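Elongation factor G (PDB 2DY1) binds GTP and magnesium and probably acts as a translation elongation GTPase that promotes translocation on the ribosome. Local coordinates at residues Y456-K462 and A567-E573; A519-V524 and F560-A565; A97-A101 and L272-R278. All blocks are in the same frame, centred on the assembly; numbering follows the deposited sequence.

Contact 1: Y456-K462 and A567-E573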
ATOM      1  N   TYR A 456     -11.226   4.636  25.584  1.00 23.39           N
ATOM      2  CA  TYR A 456     -10.856   4.909  26.968  1.00 22.42           C
ATOM      3  C   TYR A 456     -11.136   3.662  27.795  1.00 25.49           C
ATOM      4  O   TYR A 456     -11.925   2.800  27.408  1.00 20.57           O
ATOM      5  CB  TYR A 456     -11.682   6.068  27.529  1.00 21.88           C
ATOM      6  CG  TYR A 456     -11.349   7.402  26.922  1.00 23.28           C
ATOM      7  CD1 TYR A 456     -10.154   8.050  27.229  1.00 25.61           C
ATOM      8  CD2 TYR A 456     -12.214   8.005  26.013  1.00 25.49           C
ATOM      9  CE1 TYR A 456      -9.826   9.278  26.637  1.00 29.09           C
ATOM     10  CE2 TYR A 456     -11.895   9.224  25.417  1.00 22.71           C
ATOM     11  CZ  TYR A 456     -10.705   9.850  25.731  1.00 26.25           C
ATOM     12  OH  TYR A 456     -10.388  11.041  25.115  1.00 29.73           O
ATOM     13  N   ARG A 457     -10.472   3.561  28.935  1.00 24.57           N
ATOM     14  CA  ARG A 457     -10.688   2.426  29.809  1.00 21.75           C
ATOM     15  C   ARG A 457     -10.693   2.939  31.229  1.00 28.10           C
ATOM     16  O   ARG A 457     -10.601   4.147  31.453  1.00 24.11           O
ATOM     17  CB  ARG A 457      -9.607   1.371  29.592  1.00 23.44           C
ATOM     18  CG  ARG A 457      -9.744   0.748  28.211  1.00 18.84           C
ATOM     19  CD  ARG A 457      -8.981  -0.532  28.044  1.00 26.51           C
ATOM     20  NE  ARG A 457      -9.163  -1.040  26.690  1.00 24.85           N
ATOM     21  CZ  ARG A 457      -8.320  -1.880  26.111  1.00 25.77           C
ATOM     22  NH1 ARG A 457      -7.260  -2.300  26.784  1.00 28.31           N
ATOM     23  NH2 ARG A 457      -8.504  -2.252  24.851  1.00 27.01           N
ATOM     24  N   GLU A 458     -10.831   2.029  32.185  1.00 20.91           N
ATOM     25  CA  GLU A 458     -10.861   2.421  33.584  1.00 22.98           C
ATOM     26  C   GLU A 458     -10.067   1.434  34.414  1.00 20.66           C
ATOM     27  O   GLU A 458      -9.777   0.334  33.967  1.00 21.23           O
ATOM     28  CB  GLU A 458     -12.305   2.427  34.097  1.00 23.94           C
ATOM     29  CG  GLU A 458     -13.211   3.428  33.403  1.00 28.66           C
ATOM     30  CD  GLU A 458     -14.650   3.331  33.870  1.00 31.91           C
ATOM     31  OE1 GLU A 458     -14.873   2.926  35.034  1.00 29.10           O
ATOM     32  OE2 GLU A 458     -15.558   3.675  33.084  1.00 30.85           O
ATOM     33  N   THR A 459      -9.704   1.848  35.624  1.00 23.87           N
ATOM     34  CA  THR A 459      -8.993   0.969  36.539  1.00 23.05           C
ATOM     35  C   THR A 459      -9.252   1.456  37.957  1.00 22.31           C
ATOM     36  O   THR A 459     -10.040   2.390  38.164  1.00 26.17           O
ATOM     37  CB  THR A 459      -7.476   0.910  36.245  1.00 22.45           C
ATOM     38  OG1 THR A 459      -6.905  -0.201  36.960  1.00 23.58           O
ATOM     39  CG2 THR A 459      -6.775   2.200  36.668  1.00 25.07           C
ATOM     40  N   ILE A 460      -8.615   0.819  38.933  1.00 25.06           N
ATOM     41  CA  ILE A 460      -8.817   1.201  40.326  1.00 25.39           C
ATOM     42  C   ILE A 460      -7.518   1.608  41.014  1.00 23.25           C
ATOM     43  O   ILE A 460      -6.444   1.137  40.653  1.00 23.30           O
ATOM     44  CB  ILE A 460      -9.471   0.053  41.123  1.00 22.30           C
ATOM     45  CG1 ILE A 460      -8.697  -1.248  40.916  1.00 21.25           C
ATOM     46  CG2 ILE A 460     -10.917  -0.127  40.687  1.00 18.73           C
ATOM     47  CD1 ILE A 460      -9.210  -2.418  41.789  1.00 19.90           C
ATOM     48  N   LYS A 461      -7.628   2.470  42.026  1.00 24.45           N
ATOM     49  CA  LYS A 461      -6.453   2.946  42.746  1.00 33.33           C
ATOM     50  C   LYS A 461      -6.283   2.399  44.165  1.00 32.49           C
ATOM     51  O   LYS A 461      -5.199   2.504  44.748  1.00 30.36           O
ATOM     52  CB  LYS A 461      -6.457   4.476  42.786  1.00 38.05           C
ATOM     53  CG  LYS A 461      -6.041   5.143  41.474  1.00 47.90           C
ATOM     54  CD  LYS A 461      -5.875   6.646  41.668  1.00 55.03           C
ATOM     55  CE  LYS A 461      -5.216   7.307  40.465  1.00 62.17           C
ATOM     56  NZ  LYS A 461      -5.036   8.778  40.667  1.00 60.27           N
ATOM     57  N   LYS A 462      -7.338   1.816  44.722  1.00 30.51           N
ATOM     58  CA  LYS A 462      -7.236   1.258  46.064  1.00 32.47           C
ATOM     59  C   LYS A 462      -7.978  -0.061  46.212  1.00 32.21           C
ATOM     60  O   LYS A 462      -8.884  -0.385  45.436  1.00 24.38           O
ATOM     61  CB  LYS A 462      -7.734   2.262  47.113  1.00 41.18           C
ATOM     62  CG  LYS A 462      -9.228   2.526  47.108  1.00 41.96           C
ATOM     63  CD  LYS A 462      -9.596   3.523  48.213  1.00 49.61           C
ATOM     64  CE  LYS A 462     -11.091   3.801  48.254  1.00 54.85           C
ATOM     65  NZ  LYS A 462     -11.475   4.714  49.370  1.00 60.35           N
ATOM     66  N   ALA A 567     -13.344   1.231  45.159  1.00 22.53           N
ATOM     67  CA  ALA A 567     -11.921   1.087  44.877  1.00 27.43           C
ATOM     68  C   ALA A 567     -11.240   2.275  44.198  1.00 30.54           C
ATOM     69  O   ALA A 567     -10.184   2.120  43.584  1.00 26.26           O
ATOM     70  CB  ALA A 567     -11.699  -0.182  44.058  1.00 24.70           C
ATOM     71  N   HIS A 568     -11.831   3.458  44.341  1.00 32.96           N
ATOM     72  CA  HIS A 568     -11.288   4.680  43.747  1.00 32.05           C
ATOM     73  C   HIS A 568     -10.935   4.515  42.269  1.00 29.45           C
ATOM     74  O   HIS A 568      -9.764   4.503  41.873  1.00 29.01           O
ATOM     75  CB  HIS A 568     -10.066   5.156  44.521  1.00 37.95           C
ATOM     76  CG  HIS A 568      -9.692   6.574  44.226  1.00 53.27           C
ATOM     77  ND1 HIS A 568      -8.849   6.924  43.192  1.00 57.85           N
ATOM     78  CD2 HIS A 568     -10.098   7.736  44.790  1.00 55.31           C
ATOM     79  CE1 HIS A 568      -8.753   8.240  43.132  1.00 55.04           C
ATOM     80  NE2 HIS A 568      -9.502   8.757  44.090  1.00 59.50           N
ATOM     81  N   PRO A 569     -11.962   4.381  41.432  1.00 26.17           N
ATOM     82  CA  PRO A 569     -11.813   4.219  39.986  1.00 33.75           C
ATOM     83  C   PRO A 569     -11.274   5.483  39.317  1.00 33.73           C
ATOM     84  O   PRO A 569     -11.554   6.601  39.760  1.00 32.33           O
ATOM     85  CB  PRO A 569     -13.231   3.871  39.535  1.00 30.00           C
ATOM     86  CG  PRO A 569     -14.096   4.528  40.561  1.00 36.21           C
ATOM     87  CD  PRO A 569     -13.372   4.246  41.835  1.00 29.43           C
ATOM     88  N   VAL A 570     -10.483   5.296  38.264  1.00 29.27           N
ATOM     89  CA  VAL A 570      -9.907   6.409  37.523  1.00 27.42           C
ATOM     90  C   VAL A 570      -9.932   6.126  36.024  1.00 35.77           C
ATOM     91  O   VAL A 570      -9.896   4.967  35.604  1.00 28.96           O
ATOM     92  CB  VAL A 570      -8.446   6.687  37.942  1.00 35.53           C
ATOM     93  CG1 VAL A 570      -8.391   7.022  39.423  1.00 34.95           C
ATOM     94  CG2 VAL A 570      -7.567   5.492  37.625  1.00 33.38           C
ATOM     95  N   LEU A 571      -9.978   7.196  35.230  1.00 30.79           N
ATOM     96  CA  LEU A 571     -10.024   7.096  33.771  1.00 30.25           C
ATOM     97  C   LEU A 571      -8.646   6.929  33.149  1.00 28.52           C
ATOM     98  O   LEU A 571      -7.682   7.584  33.553  1.00 29.97           O
ATOM     99  CB  LEU A 571     -10.690   8.344  33.191  1.00 33.05           C
ATOM    100  CG  LEU A 571     -11.078   8.285  31.710  1.00 33.78           C
ATOM    101  CD1 LEU A 571     -12.241   7.324  31.519  1.00 29.26           C
ATOM    102  CD2 LEU A 571     -11.461   9.677  31.236  1.00 33.52           C
ATOM    103  N   LEU A 572      -8.556   6.043  32.159  1.00 28.38           N
ATOM    104  CA  LEU A 572      -7.302   5.783  31.460  1.00 22.16           C
ATOM    105  C   LEU A 572      -7.494   6.085  29.977  1.00 22.76           C
ATOM    106  O   LEU A 572      -8.598   5.970  29.459  1.00 23.51           O
ATOM    107  CB  LEU A 572      -6.894   4.315  31.608  1.00 25.37           C
ATOM    108  CG  LEU A 572      -6.686   3.748  33.014  1.00 24.38           C
ATOM    109  CD1 LEU A 572      -6.356   2.270  32.898  1.00 25.74           C
ATOM    110  CD2 LEU A 572      -5.552   4.489  33.720  1.00 28.12           C
ATOM    111  N   GLU A 573      -6.418   6.481  29.306  1.00 26.39           N
ATOM    112  CA  GLU A 573      -6.491   6.761  27.875  1.00 22.56           C
ATOM    113  C   GLU A 573      -5.307   6.110  27.196  1.00 22.88           C
ATOM    114  O   GLU A 573      -4.264   5.901  27.809  1.00 23.40           O
ATOM    115  CB  GLU A 573      -6.488   8.273  27.606  1.00 19.77           C
ATOM    116  CG  GLU A 573      -5.170   8.964  27.883  1.00 27.26           C
ATOM    117  CD  GLU A 573      -5.240  10.455  27.591  1.00 34.05           C
ATOM    118  OE1 GLU A 573      -5.776  10.822  26.524  1.00 31.92           O
ATOM    119  OE2 GLU A 573      -4.756  11.256  28.420  1.00 38.35           O
TER
HETATM  120  O   HOH W   1      -8.014  12.335  26.128  1.00 31.11           O
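Seven backbone hydrogen bonds join 456-462 to 567-573. Four form the antiparallel ladder proper: Arg-457 N to Leu-572 O (3.1 Å), Leu-572 N to Arg-457 O (2.9 Å), Thr-459 N to Val-570 O (3.1 Å) and Val-570 N to Thr-459 O (2.9 Å). Arg-457/Leu-572 and Thr-459/Val-570 are thus the hydrogen-bonded pairs, Glu-458/Leu-571 and Ile-460/Pro-569 the non-hydrogen-bonded ones. Pro-569, which has no amide hydrogen, sits at one of the latter, so the ladder to 457-460 loses no bond by it; Pro-569 CA makes a CA-H...O contact to Thr-459 O at 3.1 Å. Beyond the ladder Lys-461 N is shared between Ala-567 O and His-568 O, each at 3.0 Å, and Lys-462 N reaches Ala-567 O at 3.1 Å. At the far end one water links Tyr-456 OH (2.9 Å) to Glu-573 OE1 (2.7 Å); Glu-573 also pairs with Arg-598.

On one face Thr-459 CG2 meets Val-570 CG2 at 3.5 Å and Thr-459 CB lies 3.8 Å from Leu-572 CD1. On the other are Glu-458, Ile-460, Pro-569 and Leu-571; near the strand end Ile-460 CG2 packs on Ala-567 CB at 3.5 Å. The Glu-458 carboxylate accepts from the backbone amides of Leu-525, Ala-526 and Phe-528.

Strand 457-460, within domain IV by sequence, thus adds an antiparallel strand to the sheet of the C-terminal region, where 569-583 also pairs with 610-618 and 638-648, and joins the two regions. Helix 549-566 covers the face of Glu-458, Ile-460 and Pro-569 through Met-564, helix 651-663 packs on Tyr-456 and Leu-571, and Tyr-646 of strand 638-648 touches Arg-457 and Leu-572.

Contact 2: A519-V524 and F560-A565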
ATOM      1  N   ALA A 519     -18.961  -7.792  33.874  1.00 23.21           N
ATOM      2  CA  ALA A 519     -19.193  -6.511  34.516  1.00 21.75           C
ATOM      3  C   ALA A 519     -18.021  -5.577  34.257  1.00 26.83           C
ATOM      4  O   ALA A 519     -18.178  -4.354  34.247  1.00 29.88           O
ATOM      5  CB  ALA A 519     -19.385  -6.697  36.026  1.00 23.77           C
ATOM      6  N   ALA A 520     -16.842  -6.153  34.038  1.00 23.54           N
ATOM      7  CA  ALA A 520     -15.667  -5.332  33.802  1.00 20.78           C
ATOM      8  C   ALA A 520     -15.717  -4.651  32.436  1.00 23.76           C
ATOM      9  O   ALA A 520     -14.961  -3.716  32.187  1.00 24.54           O
ATOM     10  CB  ALA A 520     -14.393  -6.176  33.940  1.00 20.22           C
ATOM     11  N   LYS A 521     -16.616  -5.103  31.569  1.00 23.07           N
ATOM     12  CA  LYS A 521     -16.745  -4.504  30.239  1.00 25.45           C
ATOM     13  C   LYS A 521     -17.252  -3.070  30.337  1.00 29.33           C
ATOM     14  O   LYS A 521     -16.992  -2.243  29.454  1.00 25.42           O
ATOM     15  CB  LYS A 521     -17.702  -5.325  29.373  1.00 32.05           C
ATOM     16  CG  LYS A 521     -17.145  -6.665  28.925  1.00 36.91           C
ATOM     17  CD  LYS A 521     -18.213  -7.495  28.222  1.00 53.45           C
ATOM     18  CE  LYS A 521     -17.650  -8.821  27.722  1.00 57.14           C
ATOM     19  NZ  LYS A 521     -18.709  -9.692  27.133  1.00 63.02           N
ATOM     20  N   LYS A 522     -17.973  -2.772  31.415  1.00 28.20           N
ATOM     21  CA  LYS A 522     -18.511  -1.437  31.625  1.00 27.90           C
ATOM     22  C   LYS A 522     -18.211  -0.895  33.021  1.00 28.19           C
ATOM     23  O   LYS A 522     -18.956  -1.148  33.966  1.00 32.01           O
ATOM     24  CB  LYS A 522     -20.019  -1.446  31.384  1.00 35.58           C
ATOM     25  CG  LYS A 522     -20.398  -1.672  29.929  1.00 44.82           C
ATOM     26  CD  LYS A 522     -21.905  -1.601  29.729  1.00 53.51           C
ATOM     27  CE  LYS A 522     -22.272  -1.722  28.253  1.00 57.71           C
ATOM     28  NZ  LYS A 522     -23.748  -1.690  28.038  1.00 63.85           N
ATOM     29  N   GLY A 523     -17.126  -0.137  33.135  1.00 26.36           N
ATOM     30  CA  GLY A 523     -16.725   0.431  34.411  1.00 28.28           C
ATOM     31  C   GLY A 523     -17.702   1.409  35.035  1.00 30.61           C
ATOM     32  O   GLY A 523     -18.511   2.036  34.343  1.00 29.34           O
ATOM     33  N   VAL A 524     -17.606   1.560  36.352  1.00 26.39           N
ATOM     34  CA  VAL A 524     -18.500   2.452  37.083  1.00 29.75           C
ATOM     35  C   VAL A 524     -18.204   3.938  36.919  1.00 29.40           C
ATOM     36  O   VAL A 524     -19.077   4.771  37.164  1.00 32.97           O
ATOM     37  CB  VAL A 524     -18.500   2.121  38.604  1.00 23.49           C
ATOM     38  CG1 VAL A 524     -18.936   0.685  38.823  1.00 32.12           C
ATOM     39  CG2 VAL A 524     -17.125   2.352  39.191  1.00 32.30           C
ATOM     40  N   PHE A 560     -18.781  -7.206  41.535  1.00 17.45           N
ATOM     41  CA  PHE A 560     -17.823  -6.355  40.842  1.00 21.46           C
ATOM     42  C   PHE A 560     -18.257  -4.883  40.827  1.00 18.11           C
ATOM     43  O   PHE A 560     -17.475  -3.987  41.151  1.00 19.98           O
ATOM     44  CB  PHE A 560     -17.593  -6.850  39.409  1.00 19.94           C
ATOM     45  CG  PHE A 560     -16.538  -6.070  38.679  1.00 21.87           C
ATOM     46  CD1 PHE A 560     -16.870  -4.908  37.983  1.00 22.93           C
ATOM     47  CD2 PHE A 560     -15.201  -6.449  38.755  1.00 20.50           C
ATOM     48  CE1 PHE A 560     -15.876  -4.122  37.372  1.00 21.57           C
ATOM     49  CE2 PHE A 560     -14.197  -5.670  38.151  1.00 21.41           C
ATOM     50  CZ  PHE A 560     -14.542  -4.508  37.463  1.00 22.70           C
ATOM     51  N   LYS A 561     -19.508  -4.631  40.459  1.00 23.08           N
ATOM     52  CA  LYS A 561     -20.004  -3.254  40.413  1.00 24.10           C
ATOM     53  C   LYS A 561     -19.904  -2.547  41.763  1.00 27.03           C
ATOM     54  O   LYS A 561     -19.444  -1.405  41.848  1.00 25.31           O
ATOM     55  CB  LYS A 561     -21.458  -3.237  39.942  1.00 27.37           C
ATOM     56  CG  LYS A 561     -21.697  -3.896  38.596  1.00 30.48           C
ATOM     57  CD  LYS A 561     -21.022  -3.143  37.456  1.00 36.38           C
ATOM     58  CE  LYS A 561     -21.435  -3.720  36.102  1.00 39.03           C
ATOM     59  NZ  LYS A 561     -20.813  -2.999  34.955  1.00 41.40           N
ATOM     60  N   LYS A 562     -20.335  -3.224  42.825  1.00 24.73           N
ATOM     61  CA  LYS A 562     -20.283  -2.642  44.162  1.00 21.37           C
ATOM     62  C   LYS A 562     -18.855  -2.365  44.605  1.00 22.56           C
ATOM     63  O   LYS A 562     -18.529  -1.272  45.061  1.00 26.29           O
ATOM     64  CB  LYS A 562     -20.944  -3.595  45.167  1.00 27.82           C
ATOM     65  CG  LYS A 562     -20.834  -3.139  46.615  1.00 29.41           C
ATOM     66  CD  LYS A 562     -21.352  -4.202  47.590  1.00 32.50           C
ATOM     67  CE  LYS A 562     -22.779  -4.644  47.252  1.00 34.04           C
ATOM     68  NZ  LYS A 562     -23.342  -5.615  48.255  1.00 34.10           N
ATOM     69  N   VAL A 563     -17.989  -3.366  44.462  1.00 21.34           N
ATOM     70  CA  VAL A 563     -16.620  -3.204  44.908  1.00 20.14           C
ATOM     71  C   VAL A 563     -15.795  -2.193  44.115  1.00 16.55           C
ATOM     72  O   VAL A 563     -15.036  -1.419  44.698  1.00 23.18           O
ATOM     73  CB  VAL A 563     -15.896  -4.578  44.935  1.00 20.45           C
ATOM     74  CG1 VAL A 563     -14.493  -4.421  45.499  1.00 21.92           C
ATOM     75  CG2 VAL A 563     -16.701  -5.558  45.795  1.00 25.91           C
ATOM     76  N   MET A 564     -15.930  -2.186  42.791  1.00 23.25           N
ATOM     77  CA  MET A 564     -15.148  -1.239  42.006  1.00 20.54           C
ATOM     78  C   MET A 564     -15.430   0.204  42.427  1.00 19.52           C
ATOM     79  O   MET A 564     -14.528   1.046  42.423  1.00 25.07           O
ATOM     80  CB  MET A 564     -15.437  -1.388  40.512  1.00 23.68           C
ATOM     81  CG  MET A 564     -14.678  -0.368  39.683  1.00 24.32           C
ATOM     82  SD  MET A 564     -15.035  -0.463  37.929  1.00 28.37           S
ATOM     83  CE  MET A 564     -14.025   0.952  37.354  1.00 28.08           C
ATOM     84  N   ALA A 565     -16.671   0.485  42.800  1.00 25.62           N
ATOM     85  CA  ALA A 565     -17.048   1.838  43.214  1.00 27.17           C
ATOM     86  C   ALA A 565     -16.357   2.281  44.507  1.00 29.16           C
ATOM     87  O   ALA A 565     -16.203   3.482  44.769  1.00 29.32           O
ATOM     88  CB  ALA A 565     -18.552   1.923  43.375  1.00 29.74           C
TER
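Val-524, Lys-561 and Ala-519 bury the most surface where the chain leaving helix 509-520 crosses helix 549-566. Lys-561 bends at chi2 (m) and then extends toward the turn, so that NZ donates to Ala-519 O at 3.0 Å and, weakly, to Lys-522 O at 2.8 Å, while its CE lies 3.6 Å from Ala-519 CB. The ammonium group thus binds carbonyls at the helix's C-terminal end and in the turn after it. Ala-519 CB also packs against Phe-560 CD1 at 3.7 Å, and Ala-520 N lies over a face of the same ring. Val-524 points at the helix: CG2 meets Met-564 CG at 3.7 Å and CG1 lies 3.7 Å from Lys-561 O. Its amide N gives Met-564 SD a weak hydrogen bond of 3.6 Å. Phe-560 continues inward to Phe-533 and to Leu-485 and Leu-487 of strand 477-489, tying the contact to the helix-sheet core of domain IV. The polar part is therefore charge-to-carbonyl, not an ion pair, beside apolar packing by Ala-519, Val-524, Phe-560 and Met-564.

Contact 3: A97-A101 and L272-R278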
ATOM      1  N   ALA A  97       3.142  -8.076 -11.123  1.00  9.74           N
ATOM      2  CA  ALA A  97       2.698  -8.517 -12.426  1.00  8.72           C
ATOM      3  C   ALA A  97       3.690  -8.406 -13.555  1.00  8.85           C
ATOM      4  O   ALA A  97       3.487  -9.004 -14.591  1.00 11.88           O
ATOM      5  CB  ALA A  97       1.430  -7.733 -12.818  1.00 10.26           C
ATOM      6  N   ALA A  98       4.758  -7.637 -13.364  1.00 10.81           N
ATOM      7  CA  ALA A  98       5.711  -7.401 -14.451  1.00  9.39           C
ATOM      8  C   ALA A  98       7.018  -8.141 -14.271  1.00  8.74           C
ATOM      9  O   ALA A  98       7.290  -8.633 -13.190  1.00  9.66           O
ATOM     10  CB  ALA A  98       5.993  -5.902 -14.549  1.00 11.62           C
ATOM     11  N   ASP A  99       7.814  -8.177 -15.340  1.00  8.89           N
ATOM     12  CA  ASP A  99       9.114  -8.827 -15.284  1.00  9.20           C
ATOM     13  C   ASP A  99      10.249  -7.800 -15.210  1.00 12.55           C
ATOM     14  O   ASP A  99      11.430  -8.176 -15.135  1.00 12.34           O
ATOM     15  CB  ASP A  99       9.318  -9.741 -16.505  1.00 10.53           C
ATOM     16  CG  ASP A  99       8.283 -10.849 -16.582  1.00  8.82           C
ATOM     17  OD1 ASP A  99       7.753 -11.245 -15.525  1.00 11.04           O
ATOM     18  OD2 ASP A  99       8.010 -11.327 -17.713  1.00 12.12           O
ATOM     19  N   ALA A 100       9.903  -6.511 -15.222  1.00  9.81           N
ATOM     20  CA  ALA A 100      10.906  -5.439 -15.134  1.00 10.80           C
ATOM     21  C   ALA A 100      10.181  -4.159 -14.765  1.00  9.54           C
ATOM     22  O   ALA A 100       8.971  -4.042 -14.990  1.00 10.35           O
ATOM     23  CB  ALA A 100      11.621  -5.250 -16.465  1.00 13.44           C
ATOM     24  N   ALA A 101      10.928  -3.212 -14.195  1.00 10.51           N
ATOM     25  CA  ALA A 101      10.353  -1.929 -13.817  1.00  9.16           C
ATOM     26  C   ALA A 101      10.987  -0.809 -14.639  1.00 11.76           C
ATOM     27  O   ALA A 101      12.202  -0.759 -14.784  1.00 13.48           O
ATOM     28  CB  ALA A 101      10.606  -1.670 -12.347  1.00 10.77           C
ATOM     29  N   LEU A 272      15.191  -5.203 -21.647  1.00 10.59           N
ATOM     30  CA  LEU A 272      14.461  -5.906 -20.613  1.00  9.99           C
ATOM     31  C   LEU A 272      14.176  -7.342 -20.987  1.00 11.35           C
ATOM     32  O   LEU A 272      14.078  -7.672 -22.161  1.00 12.80           O
ATOM     33  CB  LEU A 272      13.186  -5.120 -20.281  1.00 10.69           C
ATOM     34  CG  LEU A 272      13.524  -3.670 -19.885  1.00 10.71           C
ATOM     35  CD1 LEU A 272      12.208  -2.951 -19.535  1.00 13.51           C
ATOM     36  CD2 LEU A 272      14.483  -3.609 -18.696  1.00 10.08           C
ATOM     37  N   PRO A 273      14.041  -8.211 -19.976  1.00 12.88           N
ATOM     38  CA  PRO A 273      13.794  -9.631 -20.241  1.00 13.05           C
ATOM     39  C   PRO A 273      12.423 -10.059 -20.669  1.00 14.80           C
ATOM     40  O   PRO A 273      11.427  -9.450 -20.314  1.00 14.27           O
ATOM     41  CB  PRO A 273      14.172 -10.287 -18.924  1.00 14.22           C
ATOM     42  CG  PRO A 273      13.612  -9.313 -17.933  1.00 14.67           C
ATOM     43  CD  PRO A 273      14.101  -7.967 -18.524  1.00 12.56           C
ATOM     44  N   SER A 274      12.398 -11.161 -21.416  1.00 16.12           N
ATOM     45  CA  SER A 274      11.156 -11.762 -21.864  1.00 12.58           C
ATOM     46  C   SER A 274      10.674 -12.678 -20.733  1.00 14.61           C
ATOM     47  O   SER A 274      11.427 -13.017 -19.813  1.00 11.96           O
ATOM     48  CB  SER A 274      11.414 -12.623 -23.105  1.00 15.69           C
ATOM     49  OG  SER A 274      12.125 -13.795 -22.710  1.00 16.06           O
ATOM     50  N   PRO A 275       9.399 -13.087 -20.778  1.00 11.40           N
ATOM     51  CA  PRO A 275       8.872 -13.970 -19.736  1.00 11.47           C
ATOM     52  C   PRO A 275       9.641 -15.302 -19.708  1.00 12.58           C
ATOM     53  O   PRO A 275       9.873 -15.868 -18.642  1.00 14.27           O
ATOM     54  CB  PRO A 275       7.413 -14.161 -20.151  1.00 13.82           C
ATOM     55  CG  PRO A 275       7.083 -12.869 -20.800  1.00 14.24           C
ATOM     56  CD  PRO A 275       8.320 -12.523 -21.604  1.00 11.88           C
ATOM     57  N   THR A 276      10.024 -15.773 -20.891  1.00 16.94           N
ATOM     58  CA  THR A 276      10.771 -17.024 -20.997  1.00 16.35           C
ATOM     59  C   THR A 276      12.104 -16.911 -20.276  1.00 17.78           C
ATOM     60  O   THR A 276      12.551 -17.854 -19.614  1.00 19.81           O
ATOM     61  CB  THR A 276      11.028 -17.384 -22.465  1.00 23.72           C
ATOM     62  OG1 THR A 276       9.774 -17.625 -23.114  1.00 24.62           O
ATOM     63  CG2 THR A 276      11.898 -18.642 -22.554  1.00 25.83           C
ATOM     64  N   GLU A 277      12.762 -15.762 -20.410  1.00 14.50           N
ATOM     65  CA  GLU A 277      14.030 -15.569 -19.729  1.00 15.66           C
ATOM     66  C   GLU A 277      13.876 -15.545 -18.204  1.00 21.40           C
ATOM     67  O   GLU A 277      14.825 -15.815 -17.470  1.00 24.92           O
ATOM     68  CB  GLU A 277      14.699 -14.276 -20.220  1.00 16.61           C
ATOM     69  CG  GLU A 277      15.229 -14.400 -21.636  1.00 16.91           C
ATOM     70  CD  GLU A 277      15.781 -13.108 -22.206  1.00 27.03           C
ATOM     71  OE1 GLU A 277      16.864 -13.150 -22.821  1.00 32.69           O
ATOM     72  OE2 GLU A 277      15.129 -12.058 -22.068  1.00 20.93           O
ATOM     73  N   ARG A 278      12.683 -15.228 -17.713  1.00 16.69           N
ATOM     74  CA  ARG A 278      12.479 -15.191 -16.281  1.00 18.07           C
ATOM     75  C   ARG A 278      11.948 -16.502 -15.693  1.00 17.90           C
ATOM     76  O   ARG A 278      12.474 -17.003 -14.693  1.00 22.40           O
ATOM     77  CB  ARG A 278      11.505 -14.057 -15.909  1.00 14.27           C
ATOM     78  CG  ARG A 278      11.313 -13.933 -14.417  1.00 14.49           C
ATOM     79  CD  ARG A 278      10.308 -12.844 -14.064  1.00 13.45           C
ATOM     80  NE  ARG A 278      10.161 -12.686 -12.617  1.00 17.92           N
ATOM     81  CZ  ARG A 278       9.216 -11.932 -12.056  1.00 17.43           C
ATOM     82  NH1 ARG A 278       8.351 -11.297 -12.837  1.00 12.08           N
ATOM     83  NH2 ARG A 278       9.161 -11.786 -10.738  1.00 17.03           N
TER
HETATM   84  O   HOH W   2       7.121  -9.702 -10.429  1.00 13.12           O
HETATM   85  O   HOH W   3       8.671  -9.692 -19.795  1.00 10.77           O
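Arg-278 carries most of the polar chemistry. Its NH1 forms a salt bridge with Asp-99 OD1 at 2.8 Å and a weak hydrogen bond to Ala-98 O at 2.9 Å; NH2 donates to a water (2.9 Å) that is placed to donate to Ala-98 O (3.0 Å). A second water is placed to donate to Asp-99 OD2 (2.7 Å) and to Pro-273 O (2.8 Å); OD2 is also salt-bridged to Arg-304. Within 272-278, Ser-274 and Glu-277 make a capping box: Glu-277 N donates to Ser-274 OG at 3.1 Å and Ser-274 N to Glu-277 OE2 at 2.9 Å, opening helix 275-279. Ala-100 CB rests on Leu-272 CD1 at 3.9 Å, and Leu-272 also touches Val-12 and Met-130 on the flanking strands. The start of strand 100-106, in the sheet of the P-loop GTPase domain, is thereby fixed to the turn between helices 261-271 and 275-279. Each oxygen of the buried Asp-99 carboxylate has its own arginine, so the negative charge is compensated at both.

Contacts 1 and 2 adjoin, their centres 10 Å apart: contact 2 uses the end of helix 549-566, and contact 1 the strand 569-583 that follows it after a two-residue turn. Glu-458 OE1 of contact 1 lies 3.2 Å from both Met-564 CE and Gly-523 CA of contact 2, and Pro-569 CD is 3.5 Å from Met-564 O, so the two pack as one unit where domain IV meets the C-terminal region. Contact 3 involves the sheet of the GTP-binding domain on the opposite side of the chain's centre, about 59 Å from contact 1 and 63 Å from contact 2 between centres. All three lie away from the GTP and magnesium site, where Thr-23 and Thr-61 bind the metal.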